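Local atomic coordinates of histidinol-phosphatase (Listeria monocytogenes str. 4b H7858, PDB entry 3DCP), a protein that probably hydrolyses L-histidinol phosphate to L-histidinol and phosphate, a step of histidine biosynthesis, at a site that holds three metal ions. Residues T9-H14 with P69-K74; V38-L43 with E93-I98; K2-T7 with S257-V262. All coordinates share one frame; numbering follows the deposited sequence.

Contact 1 of 3, residues T9-H14 with P69-K74; sequences TEFCPH and PYYFKK. With ZN (zinc ion), chain D.
Y70 meets the ring of F11 with its first side-chain carbon: CB lies 4.0 Å from F11 CE1, while the phenol leads away. Y71 contributes more. Its CA sits over one face of the F11 ring, 3.9 Å from the centroid, a CH-pi contact made by the helix backbone. Its own ring turns an edge toward the face of the F11 ring, a T-shaped pair with centroids 5.8 Å apart and planes at 77°. The phenyl ring thus lies against the helix surface, reached because F11 CG stands anti to its carbonyl carbon (chi1 -81°). K74, one turn on, adds CB at 4.0 Å from F11 CE2. The bends at chi2 and chi4 bring CE and NZ across to E10 OE2, where NZ makes a long salt bridge of 3.5 Å. Both groups have further partners, D19 for K74 NZ and V20 N for E10 OE1. T9 OG1 accepts from F11 N at 3.0 Å, an ST turn that steadies F11 at its base. The same loop runs on to H14, whose NE2 binds the zinc ion at 2.4 Å together with H40 and H260. The contact joins the loop after strand 3-7 to helix 68-81; helix 20-29 touches T9 and K74, and Y71 reaches inward, its OH bonding to G91 O of strand 87-95 and probably to E39 N of strand 34-40.

Contact 2 of 3, residues V38-L43 with E93-I98; sequences VEHAPL and EVDYLI. With ZN (zinc ion), chain D; FE (Fe (III) ion), chain E; FE (Fe (III) ion), chain F.
H40 and E93 stand side by side on the same face of the sheet, pointing the same way, with imidazole and carboxylate planes only 16° apart. With CG anti to the backbone N (chi1 167°) and the chain extended, the E93 carboxylate reaches past the sheet and bridges two iron ions, OE1 to one at 2.2 Å and OE2 to the other at 2.3 Å. OE2 is also hydrogen-bonded to S121 OG. H40 turns NE2 to the zinc ion at 2.3 Å. ND1 is met in the ring plane by a water at 2.6 Å, which accepts from it and donates to E93 O and D95 OD2. With zinc on NE2 and this water on ND1, the ring is held from both nitrogens. D95 OD1 is taken by H123, a ligand of the second iron. L43 reaches across D95 with CD2, 3.6 Å from D95 OD2, and touches L97. Underneath, the backbones pair in parallel: E93 N donates to E39 O at 2.8 Å, and A41 N gives a weak bond to E93 O. Strands 34-40 and 87-95 are neighbours in the mixed sheet, flanked by 3-7 and 117-127 respectively, with helix 101-111 covering A41 and V94.

Contact 3 of 3, residues K2-T7 with S257-V262; sequences KRDGHT and SDSHGV. With FE (Fe (III) ion), chain F; ZN (zinc ion), chain D.
D4 OD2 is gripped by two backbone N-H groups that approach from opposite faces of the carboxylate plane: S257 N across the contact at 3.1 Å and H6 N within its own segment, which makes an Asx turn. The remaining oxygen, D4 OD1, takes the hydroxyl of S257 through its syn lone pair, with OG at 2.6 Å. A chi1 of -175° swings the D4 carboxylate away from its backbone N and across to the start of the loop, where two bonds from S257 and one from H6 N fix its position. S257 OG is itself an acceptor, receiving S259 OG at 2.6 Å and, weakly, S259 N, so the serine relays the grip of the buried D4 into the loop that follows strand 253-256. A weak bond from D258 N to H6 O joins the backbones next to it.

Beyond this polar cluster H6 and D258 run alongside each other toward the same iron. D258 CG stands over one face of the imidazole, offset toward its rim, with ring and carboxylate planes 35° apart. H6 NE2 binds the ion at 2.2 Å and D258 OD1 at 2.4 Å. D258 OD2 is held by N224. H260 binds the zinc ion through NE2, its ND1 bonded weakly to D258 O. D4 is thus placed to steady the backbones that carry H6 and D258. The His-x-His pair H6 and H8 at the end of the first strand, with Asp and His of a loop near the C-terminus, is characteristic of the trinuclear metal site of PHP-family phosphatases.

The three contacts converge on one metal cluster. Zinc takes a histidine from each: H14 of contact 1, H40 of contact 2 and H260 of contact 3. About 4.5 Å from it lies the iron of chain F, where E93 of contact 2 meets H6 and D258 of contact 3, with H8 completing the set; E93 spans from there to the second iron, which H123 and H181 also bind. E39 ties contact 2 to contact 1, its OE1 lying 2.7 Å from T9 N. V38 N reaches T7 O at 3.1 Å, joining contacts 2 and 3 within the mixed sheet. Along the chain, 2-7 and 257-262 enclose both other contacts.

Contact 1 of 3, residues T9-H14 with P69-K74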
# COMPACT_ATOMS: atom_id res chain seq x y z
N THR A 9 -10.51 -5.24 5.14
CA THR A 9 -11.71 -5.88 5.67
C THR A 9 -11.65 -7.40 5.69
O THR A 9 -10.62 -8.01 5.42
CB THR A 9 -12.94 -5.50 4.82
OG1 THR A 9 -12.85 -6.15 3.54
CG2 THR A 9 -13.00 -3.99 4.60
N GLU A 10 -12.80 -8.01 6.00
CA GLU A 10 -12.92 -9.46 6.04
C GLU A 10 -12.80 -10.04 4.63
O GLU A 10 -12.69 -11.26 4.46
CB GLU A 10 -14.26 -9.87 6.67
CG GLU A 10 -15.51 -9.46 5.87
CD GLU A 10 -16.01 -8.05 6.19
OE1 GLU A 10 -15.27 -7.26 6.81
OE2 GLU A 10 -17.16 -7.74 5.80
N PHE A 11 -12.84 -9.17 3.62
CA PHE A 11 -12.73 -9.60 2.23
C PHE A 11 -11.26 -9.80 1.83
O PHE A 11 -10.96 -10.10 0.68
CB PHE A 11 -13.39 -8.57 1.31
CG PHE A 11 -14.88 -8.71 1.22
CD1 PHE A 11 -15.46 -9.56 0.29
CD2 PHE A 11 -15.71 -7.99 2.08
CE1 PHE A 11 -16.84 -9.70 0.21
CE2 PHE A 11 -17.10 -8.12 2.01
CZ PHE A 11 -17.66 -8.98 1.07
N CYS A 12 -10.36 -9.62 2.79
CA CYS A 12 -8.93 -9.80 2.56
C CYS A 12 -8.55 -11.21 3.01
O CYS A 12 -8.62 -11.53 4.19
CB CYS A 12 -8.12 -8.77 3.34
SG CYS A 12 -6.34 -8.98 3.15
N PRO A 13 -8.12 -12.05 2.06
CA PRO A 13 -7.73 -13.43 2.37
C PRO A 13 -6.66 -13.59 3.44
O PRO A 13 -6.67 -14.57 4.19
CB PRO A 13 -7.28 -13.97 1.01
CG PRO A 13 -8.06 -13.14 0.03
CD PRO A 13 -7.94 -11.77 0.63
N HIS A 14 -5.72 -12.65 3.52
CA HIS A 14 -4.66 -12.75 4.52
C HIS A 14 -4.89 -11.86 5.74
O HIS A 14 -3.99 -11.67 6.55
CB HIS A 14 -3.31 -12.42 3.91
CG HIS A 14 -3.28 -11.12 3.17
ND1 HIS A 14 -3.70 -11.00 1.86
CD2 HIS A 14 -2.93 -9.87 3.57
CE1 HIS A 14 -3.60 -9.74 1.48
NE2 HIS A 14 -3.13 -9.03 2.50
N PRO A 69 -19.13 -7.67 -6.23
CA PRO A 69 -20.50 -7.22 -5.95
C PRO A 69 -20.81 -7.23 -4.46
O PRO A 69 -21.42 -6.30 -3.94
CB PRO A 69 -21.35 -8.21 -6.74
CG PRO A 69 -20.48 -8.51 -7.93
CD PRO A 69 -19.14 -8.73 -7.25
N TYR A 70 -20.36 -8.28 -3.78
CA TYR A 70 -20.58 -8.44 -2.34
C TYR A 70 -19.76 -7.44 -1.53
O TYR A 70 -20.23 -6.91 -0.52
CB TYR A 70 -20.23 -9.87 -1.94
CG TYR A 70 -21.07 -10.89 -2.68
CD1 TYR A 70 -22.36 -11.21 -2.23
CD2 TYR A 70 -20.61 -11.49 -3.85
CE1 TYR A 70 -23.16 -12.10 -2.94
CE2 TYR A 70 -21.40 -12.38 -4.56
CZ TYR A 70 -22.68 -12.68 -4.10
OH TYR A 70 -23.47 -13.56 -4.81
N TYR A 71 -18.53 -7.17 -1.98
CA TYR A 71 -17.67 -6.21 -1.30
C TYR A 71 -18.33 -4.84 -1.27
O TYR A 71 -18.49 -4.24 -0.21
CB TYR A 71 -16.31 -6.10 -2.01
CG TYR A 71 -15.46 -4.92 -1.58
CD1 TYR A 71 -14.95 -4.84 -0.28
CD2 TYR A 71 -15.14 -3.90 -2.48
CE1 TYR A 71 -14.13 -3.78 0.11
CE2 TYR A 71 -14.32 -2.84 -2.10
CZ TYR A 71 -13.82 -2.78 -0.81
OH TYR A 71 -12.98 -1.75 -0.44
N PHE A 72 -18.71 -4.34 -2.44
CA PHE A 72 -19.35 -3.03 -2.51
C PHE A 72 -20.64 -2.98 -1.71
O PHE A 72 -20.91 -2.01 -1.02
CB PHE A 72 -19.61 -2.63 -3.97
CG PHE A 72 -18.40 -2.12 -4.69
CD1 PHE A 72 -17.73 -1.00 -4.22
CD2 PHE A 72 -17.92 -2.77 -5.81
CE1 PHE A 72 -16.60 -0.53 -4.88
CE2 PHE A 72 -16.79 -2.30 -6.48
CZ PHE A 72 -16.13 -1.18 -6.01
N LYS A 73 -21.44 -4.04 -1.81
CA LYS A 73 -22.69 -4.06 -1.06
C LYS A 73 -22.44 -3.88 0.43
O LYS A 73 -23.03 -3.00 1.07
CB LYS A 73 -23.43 -5.38 -1.30
CG LYS A 73 -24.75 -5.49 -0.56
CD LYS A 73 -25.37 -6.86 -0.73
CE LYS A 73 -26.65 -6.98 0.11
NZ LYS A 73 -27.18 -8.37 0.16
N LYS A 74 -21.55 -4.70 0.99
CA LYS A 74 -21.23 -4.64 2.42
C LYS A 74 -20.68 -3.27 2.83
O LYS A 74 -21.17 -2.67 3.78
CB LYS A 74 -20.22 -5.73 2.77
CG LYS A 74 -19.75 -5.72 4.24
CD LYS A 74 -20.87 -6.11 5.19
CE LYS A 74 -20.35 -6.70 6.49
NZ LYS A 74 -19.60 -5.73 7.31
ZN ZN D . -3.27 -6.74 2.98

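Contact 2 of 3, residues V38-L43 with E93-I98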
# COMPACT_ATOMS: atom_id res chain seq x y z
N VAL A 38 -9.99 0.52 1.57
CA VAL A 38 -9.33 0.28 0.30
C VAL A 38 -8.83 -1.16 0.26
O VAL A 38 -7.64 -1.43 0.42
CB VAL A 38 -8.17 1.27 0.12
CG1 VAL A 38 -8.72 2.65 -0.19
CG2 VAL A 38 -7.33 1.33 1.39
N GLU A 39 -9.76 -2.07 0.06
CA GLU A 39 -9.42 -3.48 0.01
C GLU A 39 -8.59 -3.81 -1.23
O GLU A 39 -8.64 -3.10 -2.23
CB GLU A 39 -10.70 -4.32 0.03
CG GLU A 39 -10.42 -5.77 0.21
CD GLU A 39 -9.57 -6.01 1.44
OE1 GLU A 39 -10.12 -5.98 2.56
OE2 GLU A 39 -8.35 -6.19 1.28
N HIS A 40 -7.83 -4.89 -1.15
CA HIS A 40 -7.01 -5.32 -2.27
C HIS A 40 -7.83 -5.68 -3.50
O HIS A 40 -8.75 -6.50 -3.43
CB HIS A 40 -6.18 -6.53 -1.88
CG HIS A 40 -5.09 -6.22 -0.91
ND1 HIS A 40 -3.94 -5.56 -1.27
CD2 HIS A 40 -4.98 -6.47 0.42
CE1 HIS A 40 -3.16 -5.41 -0.21
NE2 HIS A 40 -3.77 -5.96 0.83
N ALA A 41 -7.50 -5.06 -4.63
CA ALA A 41 -8.19 -5.35 -5.87
C ALA A 41 -7.74 -6.71 -6.40
O ALA A 41 -6.59 -7.09 -6.22
CB ALA A 41 -7.90 -4.26 -6.90
N PRO A 42 -8.65 -7.46 -7.04
CA PRO A 42 -8.31 -8.77 -7.58
C PRO A 42 -7.12 -8.68 -8.55
O PRO A 42 -7.02 -7.72 -9.32
CB PRO A 42 -9.59 -9.20 -8.28
CG PRO A 42 -10.66 -8.55 -7.44
CD PRO A 42 -10.08 -7.17 -7.24
N LEU A 43 -6.22 -9.65 -8.50
CA LEU A 43 -5.07 -9.65 -9.38
C LEU A 43 -5.47 -10.14 -10.76
O LEU A 43 -6.53 -10.74 -10.93
CB LEU A 43 -3.96 -10.55 -8.84
CG LEU A 43 -3.36 -10.20 -7.48
CD1 LEU A 43 -2.35 -11.27 -7.09
CD2 LEU A 43 -2.71 -8.82 -7.54
N GLU A 93 -7.00 -0.85 -2.80
CA GLU A 93 -5.56 -0.67 -2.77
C GLU A 93 -5.24 -1.39 -4.08
O GLU A 93 -5.29 -2.61 -4.16
CB GLU A 93 -4.90 -1.41 -1.62
CG GLU A 93 -3.39 -1.46 -1.81
CD GLU A 93 -2.63 -1.83 -0.55
OE1 GLU A 93 -3.20 -2.56 0.28
OE2 GLU A 93 -1.48 -1.41 -0.41
N VAL A 94 -4.97 -0.62 -5.12
CA VAL A 94 -4.70 -1.20 -6.42
C VAL A 94 -3.25 -1.57 -6.63
O VAL A 94 -2.36 -0.74 -6.45
CB VAL A 94 -5.14 -0.23 -7.54
CG1 VAL A 94 -4.87 -0.87 -8.90
CG2 VAL A 94 -6.61 0.12 -7.38
N ASP A 95 -3.02 -2.82 -7.00
CA ASP A 95 -1.68 -3.32 -7.27
C ASP A 95 -1.16 -2.79 -8.60
O ASP A 95 -1.84 -2.93 -9.62
CB ASP A 95 -1.68 -4.85 -7.36
CG ASP A 95 -1.33 -5.52 -6.05
OD1 ASP A 95 -0.13 -5.59 -5.72
OD2 ASP A 95 -2.27 -5.98 -5.36
N TYR A 96 0.01 -2.16 -8.58
CA TYR A 96 0.60 -1.74 -9.84
C TYR A 96 1.33 -3.00 -10.33
O TYR A 96 2.29 -3.45 -9.73
CB TYR A 96 1.59 -0.59 -9.67
CG TYR A 96 2.23 -0.21 -10.99
CD1 TYR A 96 1.45 0.30 -12.03
CD2 TYR A 96 3.58 -0.45 -11.23
CE1 TYR A 96 2.01 0.56 -13.28
CE2 TYR A 96 4.14 -0.19 -12.47
CZ TYR A 96 3.35 0.31 -13.49
OH TYR A 96 3.91 0.53 -14.72
N LEU A 97 0.82 -3.59 -11.40
CA LEU A 97 1.43 -4.79 -11.94
C LEU A 97 2.26 -4.45 -13.17
O LEU A 97 1.73 -4.14 -14.23
CB LEU A 97 0.34 -5.81 -12.28
CG LEU A 97 -0.57 -6.23 -11.11
CD1 LEU A 97 -1.73 -7.08 -11.62
CD2 LEU A 97 0.24 -7.00 -10.07
N ILE A 98 3.57 -4.48 -12.99
CA ILE A 98 4.51 -4.16 -14.06
C ILE A 98 4.28 -5.03 -15.29
O ILE A 98 4.38 -6.25 -15.23
CB ILE A 98 5.97 -4.33 -13.57
CG1 ILE A 98 6.27 -3.30 -12.48
CG2 ILE A 98 6.94 -4.16 -14.74
CD1 ILE A 98 7.54 -3.58 -11.71
ZN ZN D . -3.27 -6.74 2.98
FE FE E . 0.10 -2.77 0.54
FE FE F . -2.82 -2.30 2.49
O HOH W 1 -3.22 -4.34 -3.47
O HOH W 2 2.04 -3.74 1.64

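Contact 3 of 3, residues K2-T7 with S257-V262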
# COMPACT_ATOMS: atom_id res chain seq x y z
N LYS A 2 -9.16 13.89 12.09
CA LYS A 2 -8.43 12.63 12.21
C LYS A 2 -8.90 11.69 11.10
O LYS A 2 -10.05 11.26 11.08
CB LYS A 2 -8.69 12.02 13.58
CG LYS A 2 -7.70 10.96 14.00
CD LYS A 2 -7.77 10.73 15.51
CE LYS A 2 -6.86 9.59 15.94
NZ LYS A 2 -6.95 9.37 17.41
N ARG A 3 -8.00 11.38 10.18
CA ARG A 3 -8.32 10.53 9.03
C ARG A 3 -7.38 9.35 8.83
O ARG A 3 -6.17 9.47 9.03
CB ARG A 3 -8.32 11.40 7.76
CG ARG A 3 -8.43 10.63 6.47
CD ARG A 3 -8.25 11.55 5.26
NE ARG A 3 -8.45 10.82 4.01
CZ ARG A 3 -8.14 11.28 2.81
NH1 ARG A 3 -7.61 12.49 2.68
NH2 ARG A 3 -8.36 10.53 1.74
N ASP A 4 -7.95 8.21 8.43
CA ASP A 4 -7.17 7.00 8.12
C ASP A 4 -7.50 6.65 6.66
O ASP A 4 -8.64 6.32 6.33
CB ASP A 4 -7.54 5.84 9.06
CG ASP A 4 -6.67 4.60 8.85
OD1 ASP A 4 -6.77 3.65 9.66
OD2 ASP A 4 -5.89 4.54 7.87
N GLY A 5 -6.51 6.75 5.79
CA GLY A 5 -6.77 6.48 4.39
C GLY A 5 -6.32 5.11 3.90
O GLY A 5 -6.11 4.91 2.70
N HIS A 6 -6.18 4.15 4.81
CA HIS A 6 -5.72 2.84 4.38
C HIS A 6 -6.12 1.74 5.35
O HIS A 6 -5.43 1.48 6.34
CB HIS A 6 -4.19 2.90 4.21
CG HIS A 6 -3.62 1.78 3.41
ND1 HIS A 6 -2.40 1.87 2.77
CD2 HIS A 6 -4.08 0.53 3.15
CE1 HIS A 6 -2.13 0.73 2.16
NE2 HIS A 6 -3.14 -0.10 2.37
N THR A 7 -7.26 1.10 5.09
CA THR A 7 -7.73 0.01 5.94
C THR A 7 -8.27 -1.15 5.11
O THR A 7 -8.65 -0.99 3.95
CB THR A 7 -8.83 0.47 6.90
OG1 THR A 7 -10.04 0.71 6.15
CG2 THR A 7 -8.41 1.75 7.63
N SER A 257 -3.12 3.36 8.49
CA SER A 257 -2.83 2.34 9.49
C SER A 257 -2.65 0.98 8.84
O SER A 257 -2.09 0.06 9.44
CB SER A 257 -3.99 2.24 10.48
OG SER A 257 -5.13 1.66 9.86
N ASP A 258 -3.14 0.84 7.62
CA ASP A 258 -3.07 -0.42 6.90
C ASP A 258 -3.65 -1.53 7.78
O ASP A 258 -3.15 -2.66 7.80
CB ASP A 258 -1.62 -0.75 6.56
CG ASP A 258 -1.48 -1.45 5.21
OD1 ASP A 258 -2.43 -2.14 4.80
OD2 ASP A 258 -0.43 -1.30 4.56
N SER A 259 -4.72 -1.21 8.51
CA SER A 259 -5.36 -2.16 9.42
C SER A 259 -6.00 -3.36 8.72
O SER A 259 -6.71 -3.21 7.73
CB SER A 259 -6.42 -1.46 10.28
OG SER A 259 -5.85 -0.48 11.14
N HIS A 260 -5.73 -4.55 9.25
CA HIS A 260 -6.30 -5.79 8.73
C HIS A 260 -7.11 -6.44 9.83
O HIS A 260 -7.52 -7.60 9.72
CB HIS A 260 -5.20 -6.74 8.25
CG HIS A 260 -4.48 -6.26 7.04
ND1 HIS A 260 -3.67 -5.15 7.05
CD2 HIS A 260 -4.48 -6.71 5.76
CE1 HIS A 260 -3.19 -4.93 5.84
NE2 HIS A 260 -3.67 -5.86 5.04
N GLY A 261 -7.35 -5.68 10.89
CA GLY A 261 -8.12 -6.15 12.02
C GLY A 261 -8.38 -5.03 13.01
O GLY A 261 -7.78 -3.96 12.91
N VAL A 262 -9.27 -5.29 13.96
CA VAL A 262 -9.63 -4.30 14.98
C VAL A 262 -8.44 -3.79 15.80
O VAL A 262 -8.34 -2.59 16.07
CB VAL A 262 -10.69 -4.88 15.94
CG1 VAL A 262 -11.01 -3.88 17.04
CG2 VAL A 262 -11.96 -5.25 15.17
FE FE F . -2.82 -2.30 2.49
ZN ZN D . -3.27 -6.74 2.98